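PDB 4UUC: ankyrin repeat and SOCS box protein 11 from Homo sapiens, which serves as the substrate-recognition component of a cullin-5 E3 ubiquitin ligase that targets BIK, DIRAS2 and RPN1; this chain is its ankyrin repeat domain. Local coordinates for residues A[143-152]-A[177-186]. Numbering follows the deposited sequence.
Sequences CTYQRVDCVK and QSNVEVIHLL
The Q177 amide lays one face against T144 O, with CD 3.2 Å from that oxygen. The Q146 amide stands steeply to it, their planes 71° apart. N179 presents its amide obliquely to V148, with ND2 3.3 Å from V148 CG2. The contact stacks ankyrin repeat 5 on repeat 6. Helices 148-152 and 180-186 run nearly parallel, their axes 9.9 Å apart. Q177 is bent at chi2 (-48°), which folds its amide back over the end of helix 138-144. Its NE2 is hydrogen-bonded to A173 O. Q146 is extended beyond CG (chi2 -176°), and this carries OE1 to S178 N, a 3.0 Å hydrogen bond tilted from the carbonyl plane. With an alanine here, S178 N would probably lose this acceptor and Q177 CB part of its packing. Between the helices the contact is mainly apolar. V148 CG1 meets L185 CD1 at 4.0 Å, and V151 CG2 packs across V182 CG2. C143 SG touches both V182 CG1 and L186 CD1. N179 also caps helix 180-186: OD1 accepts V182 N at 2.9 Å, in the carbonyl plane.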
ATOM      1  N   CYS A 143      -4.098   9.395   4.268  1.00 13.88           N
ATOM      2  CA  CYS A 143      -4.576  10.772   4.323  1.00 14.35           C
ATOM      3  C   CYS A 143      -4.261  11.540   3.041  1.00 18.06           C
ATOM      4  O   CYS A 143      -5.063  12.349   2.582  1.00 16.89           O
ATOM      5  CB  CYS A 143      -3.980  11.489   5.534  1.00 20.56           C
ATOM      6  SG  CYS A 143      -4.584  10.854   7.122  1.00 16.37           S
ATOM      7  N   THR A 144      -3.100  11.274   2.454  1.00 13.46           N
ATOM      8  CA  THR A 144      -2.718  11.923   1.205  1.00 14.81           C
ATOM      9  C   THR A 144      -3.697  11.594   0.070  1.00 15.42           C
ATOM     10  O   THR A 144      -3.994  12.451  -0.766  1.00 18.25           O
ATOM     11  CB  THR A 144      -1.299  11.509   0.799  1.00 15.96           C
ATOM     12  OG1 THR A 144      -0.387  11.905   1.830  1.00 17.74           O
ATOM     13  CG2 THR A 144      -0.891  12.167  -0.515  1.00 18.55           C
ATOM     14  N   TYR A 145      -4.204  10.365   0.055  1.00 16.23           N
ATOM     15  CA  TYR A 145      -5.068   9.891  -1.030  1.00 16.82           C
ATOM     16  C   TYR A 145      -6.543   9.745  -0.637  1.00 17.61           C
ATOM     17  O   TYR A 145      -7.326   9.129  -1.361  1.00 18.58           O
ATOM     18  CB  TYR A 145      -4.513   8.572  -1.566  1.00 13.98           C
ATOM     19  CG  TYR A 145      -3.220   8.809  -2.310  1.00 17.34           C
ATOM     20  CD1 TYR A 145      -3.233   9.290  -3.612  1.00 23.00           C
ATOM     21  CD2 TYR A 145      -1.992   8.616  -1.695  1.00 17.67           C
ATOM     22  CE1 TYR A 145      -2.060   9.538  -4.293  1.00 20.70           C
ATOM     23  CE2 TYR A 145      -0.810   8.861  -2.372  1.00 21.67           C
ATOM     24  CZ  TYR A 145      -0.853   9.325  -3.669  1.00 29.48           C
ATOM     25  OH  TYR A 145       0.317   9.576  -4.355  1.00 32.04           O
ATOM     26  N   GLN A 146      -6.914  10.336   0.495  1.00 16.30           N
ATOM     27  CA  GLN A 146      -8.319  10.454   0.902  1.00 15.39           C
ATOM     28  C   GLN A 146      -9.001   9.099   1.080  1.00 20.22           C
ATOM     29  O   GLN A 146     -10.177   8.933   0.748  1.00 20.50           O
ATOM     30  CB  GLN A 146      -9.098  11.290  -0.122  1.00 24.16           C
ATOM     31  CG  GLN A 146      -8.476  12.650  -0.422  1.00 22.95           C
ATOM     32  CD  GLN A 146      -9.326  13.488  -1.359  1.00 37.22           C
ATOM     33  OE1 GLN A 146      -9.848  14.535  -0.975  1.00 29.13           O
ATOM     34  NE2 GLN A 146      -9.468  13.033  -2.598  1.00 41.37           N
ATOM     35  N   ARG A 147      -8.264   8.137   1.623  1.00 18.20           N
ATOM     36  CA  ARG A 147      -8.783   6.792   1.834  1.00 18.84           C
ATOM     37  C   ARG A 147      -9.436   6.686   3.207  1.00 17.56           C
ATOM     38  O   ARG A 147      -8.815   6.238   4.173  1.00 19.18           O
ATOM     39  CB  ARG A 147      -7.660   5.765   1.688  1.00 18.18           C
ATOM     40  CG  ARG A 147      -6.905   5.865   0.370  1.00 20.88           C
ATOM     41  CD  ARG A 147      -7.827   5.743  -0.835  1.00 21.29           C
ATOM     42  NE  ARG A 147      -7.080   5.666  -2.091  1.00 19.90           N
ATOM     43  CZ  ARG A 147      -7.638   5.725  -3.295  1.00 21.54           C
ATOM     44  NH1 ARG A 147      -8.955   5.865  -3.411  1.00 29.19           N
ATOM     45  NH2 ARG A 147      -6.887   5.646  -4.385  1.00 22.42           N
ATOM     46  N   VAL A 148     -10.691   7.114   3.286  1.00 18.38           N
ATOM     47  CA  VAL A 148     -11.369   7.270   4.568  1.00 15.91           C
ATOM     48  C   VAL A 148     -11.421   5.969   5.365  1.00 15.65           C
ATOM     49  O   VAL A 148     -11.119   5.958   6.556  1.00 18.61           O
ATOM     50  CB  VAL A 148     -12.813   7.786   4.387  1.00 17.73           C
ATOM     51  CG1 VAL A 148     -13.429   8.112   5.743  1.00 20.81           C
ATOM     52  CG2 VAL A 148     -12.843   9.013   3.489  1.00 21.97           C
ATOM     53  N   ASP A 149     -11.820   4.878   4.718  1.00 19.61           N
ATOM     54  CA  ASP A 149     -11.932   3.593   5.404  1.00 22.10           C
ATOM     55  C   ASP A 149     -10.573   3.118   5.922  1.00 19.46           C
ATOM     56  O   ASP A 149     -10.482   2.540   7.003  1.00 20.55           O
ATOM     57  CB  ASP A 149     -12.534   2.534   4.478  1.00 27.23           C
ATOM     58  CG  ASP A 149     -13.995   2.798   4.154  1.00 39.13           C
ATOM     59  OD1 ASP A 149     -14.664   3.528   4.922  1.00 34.10           O
ATOM     60  OD2 ASP A 149     -14.477   2.262   3.131  1.00 41.13           O
ATOM     61  N   CYS A 150      -9.518   3.359   5.149  1.00 19.77           N
ATOM     62  CA  CYS A 150      -8.167   2.990   5.575  1.00 17.26           C
ATOM     63  C   CYS A 150      -7.709   3.838   6.760  1.00 15.22           C
ATOM     64  O   CYS A 150      -7.084   3.326   7.692  1.00 15.91           O
ATOM     65  CB  CYS A 150      -7.176   3.135   4.415  1.00 21.84           C
ATOM     66  SG  CYS A 150      -7.336   1.856   3.151  1.00 23.41           S
ATOM     67  N   VAL A 151      -8.025   5.129   6.723  1.00 18.74           N
ATOM     68  CA  VAL A 151      -7.708   6.027   7.829  1.00 19.25           C
ATOM     69  C   VAL A 151      -8.397   5.537   9.098  1.00 18.84           C
ATOM     70  O   VAL A 151      -7.766   5.409  10.144  1.00 18.77           O
ATOM     71  CB  VAL A 151      -8.137   7.486   7.519  1.00 16.64           C
ATOM     72  CG1 VAL A 151      -8.055   8.367   8.764  1.00 17.42           C
ATOM     73  CG2 VAL A 151      -7.274   8.076   6.407  1.00 18.64           C
ATOM     74  N   LYS A 152      -9.691   5.250   8.994  1.00 17.82           N
ATOM     75  CA  LYS A 152     -10.468   4.812  10.150  1.00 18.51           C
ATOM     76  C   LYS A 152      -9.903   3.527  10.744  1.00 19.03           C
ATOM     77  O   LYS A 152      -9.688   3.433  11.953  1.00 21.70           O
ATOM     78  CB  LYS A 152     -11.934   4.611   9.764  1.00 23.87           C
ATOM     79  CG  LYS A 152     -12.811   4.169  10.928  1.00 27.51           C
ATOM     80  CD  LYS A 152     -14.280   4.291  10.584  1.00 30.68           C
ATOM     81  CE  LYS A 152     -15.161   3.967  11.784  1.00 36.15           C
ATOM     82  NZ  LYS A 152     -15.127   2.519  12.125  1.00 38.31           N
ATOM     83  N   GLN A 177      -5.711  18.116   1.055  1.00 18.13           N
ATOM     84  CA  GLN A 177      -6.719  17.422   0.255  1.00 16.65           C
ATOM     85  C   GLN A 177      -8.102  18.028   0.497  1.00 19.28           C
ATOM     86  O   GLN A 177      -8.215  19.149   0.992  1.00 21.61           O
ATOM     87  CB  GLN A 177      -6.736  15.922   0.569  1.00 18.16           C
ATOM     88  CG  GLN A 177      -5.368  15.260   0.642  1.00 20.24           C
ATOM     89  CD  GLN A 177      -4.467  15.604  -0.523  1.00 27.92           C
ATOM     90  OE1 GLN A 177      -4.920  15.729  -1.663  1.00 24.26           O
ATOM     91  NE2 GLN A 177      -3.178  15.761  -0.242  1.00 26.76           N
ATOM     92  N   SER A 178      -9.145  17.276   0.149  1.00 18.19           N
ATOM     93  CA  SER A 178     -10.511  17.794   0.151  1.00 19.96           C
ATOM     94  C   SER A 178     -11.490  16.933   0.955  1.00 24.38           C
ATOM     95  O   SER A 178     -12.706  17.034   0.762  1.00 23.97           O
ATOM     96  CB  SER A 178     -11.013  17.920  -1.291  1.00 22.93           C
ATOM     97  OG  SER A 178     -10.179  18.788  -2.040  1.00 37.57           O
ATOM     98  N   ASN A 179     -10.970  16.106   1.861  1.00 19.74           N
ATOM     99  CA  ASN A 179     -11.813  15.191   2.635  1.00 18.23           C
ATOM    100  C   ASN A 179     -11.977  15.610   4.091  1.00 18.15           C
ATOM    101  O   ASN A 179     -11.043  15.520   4.890  1.00 15.76           O
ATOM    102  CB  ASN A 179     -11.254  13.772   2.590  1.00 15.55           C
ATOM    103  CG  ASN A 179     -12.277  12.740   3.024  1.00 19.47           C
ATOM    104  OD1 ASN A 179     -12.560  12.595   4.211  1.00 17.74           O
ATOM    105  ND2 ASN A 179     -12.848  12.026   2.057  1.00 23.43           N
ATOM    106  N   VAL A 180     -13.189  16.044   4.421  1.00 15.11           N
ATOM    107  CA  VAL A 180     -13.534  16.504   5.759  1.00 16.06           C
ATOM    108  C   VAL A 180     -13.592  15.356   6.765  1.00 14.67           C
ATOM    109  O   VAL A 180     -13.174  15.520   7.913  1.00 17.89           O
ATOM    110  CB  VAL A 180     -14.892  17.255   5.739  1.00 18.12           C
ATOM    111  CG1 VAL A 180     -15.451  17.466   7.153  1.00 21.23           C
ATOM    112  CG2 VAL A 180     -14.745  18.591   5.028  1.00 17.96           C
ATOM    113  N   GLU A 181     -14.109  14.202   6.347  1.00 13.59           N
ATOM    114  CA  GLU A 181     -14.224  13.056   7.250  1.00 12.24           C
ATOM    115  C   GLU A 181     -12.859  12.676   7.839  1.00 16.31           C
ATOM    116  O   GLU A 181     -12.758  12.362   9.026  1.00 15.32           O
ATOM    117  CB  GLU A 181     -14.860  11.862   6.534  1.00 16.21           C
ATOM    118  CG  GLU A 181     -16.372  12.032   6.364  1.00 15.87           C
ATOM    119  CD  GLU A 181     -17.076  10.806   5.796  1.00 20.01           C
ATOM    120  OE1 GLU A 181     -16.532  10.158   4.875  1.00 20.28           O
ATOM    121  OE2 GLU A 181     -18.187  10.495   6.279  1.00 19.65           O
ATOM    122  N   VAL A 182     -11.816  12.742   7.020  1.00 15.31           N
ATOM    123  CA  VAL A 182     -10.463  12.432   7.475  1.00 15.13           C
ATOM    124  C   VAL A 182      -9.982  13.431   8.539  1.00 13.15           C
ATOM    125  O   VAL A 182      -9.353  13.039   9.523  1.00 14.59           O
ATOM    126  CB  VAL A 182      -9.483  12.407   6.285  1.00 16.29           C
ATOM    127  CG1 VAL A 182      -8.030  12.345   6.762  1.00 17.74           C
ATOM    128  CG2 VAL A 182      -9.793  11.227   5.380  1.00 15.73           C
ATOM    129  N   ILE A 183     -10.278  14.713   8.342  1.00 14.87           N
ATOM    130  CA  ILE A 183      -9.915  15.742   9.314  1.00 16.29           C
ATOM    131  C   ILE A 183     -10.517  15.430  10.687  1.00 16.27           C
ATOM    132  O   ILE A 183      -9.815  15.462  11.703  1.00 15.29           O
ATOM    133  CB  ILE A 183     -10.380  17.148   8.855  1.00 21.38           C
ATOM    134  CG1 ILE A 183      -9.708  17.539   7.535  1.00 20.41           C
ATOM    135  CG2 ILE A 183     -10.086  18.202   9.923  1.00 22.66           C
ATOM    136  CD1 ILE A 183      -8.200  17.765   7.624  1.00 17.81           C
ATOM    137  N   HIS A 184     -11.810  15.124  10.729  1.00 17.36           N
ATOM    138  CA  HIS A 184     -12.469  14.874  12.014  1.00 19.01           C
ATOM    139  C   HIS A 184     -12.003  13.561  12.647  1.00 16.09           C
ATOM    140  O   HIS A 184     -11.872  13.473  13.869  1.00 17.25           O
ATOM    141  CB  HIS A 184     -13.991  14.879  11.850  1.00 17.53           C
ATOM    142  CG  HIS A 184     -14.555  16.237  11.570  1.00 15.06           C
ATOM    143  ND1 HIS A 184     -14.289  17.329  12.370  1.00 18.75           N
ATOM    144  CD2 HIS A 184     -15.364  16.683  10.580  1.00 16.82           C
ATOM    145  CE1 HIS A 184     -14.912  18.389  11.884  1.00 20.18           C
ATOM    146  NE2 HIS A 184     -15.571  18.023  10.799  1.00 16.44           N
ATOM    147  N   LEU A 185     -11.736  12.552  11.822  1.00 14.25           N
ATOM    148  CA  LEU A 185     -11.223  11.279  12.325  1.00 15.12           C
ATOM    149  C   LEU A 185      -9.864  11.459  12.995  1.00 14.83           C
ATOM    150  O   LEU A 185      -9.644  10.953  14.093  1.00 17.99           O
ATOM    151  CB  LEU A 185     -11.111  10.251  11.197  1.00 18.13           C
ATOM    152  CG  LEU A 185     -12.385   9.482  10.828  1.00 18.79           C
ATOM    153  CD1 LEU A 185     -12.198   8.754   9.507  1.00 20.44           C
ATOM    154  CD2 LEU A 185     -12.757   8.500  11.917  1.00 23.30           C
ATOM    155  N   LEU A 186      -8.947  12.157  12.327  1.00 14.27           N
ATOM    156  CA  LEU A 186      -7.636  12.436  12.905  1.00 15.18           C
ATOM    157  C   LEU A 186      -7.758  13.224  14.209  1.00 15.32           C
ATOM    158  O   LEU A 186      -7.113  12.900  15.209  1.00 19.45           O
ATOM    159  CB  LEU A 186      -6.759  13.214  11.921  1.00 15.72           C
ATOM    160  CG  LEU A 186      -6.231  12.453  10.705  1.00 19.49           C
ATOM    161  CD1 LEU A 186      -5.470  13.411   9.798  1.00 14.50           C
ATOM    162  CD2 LEU A 186      -5.344  11.292  11.118  1.00 18.56           C
TER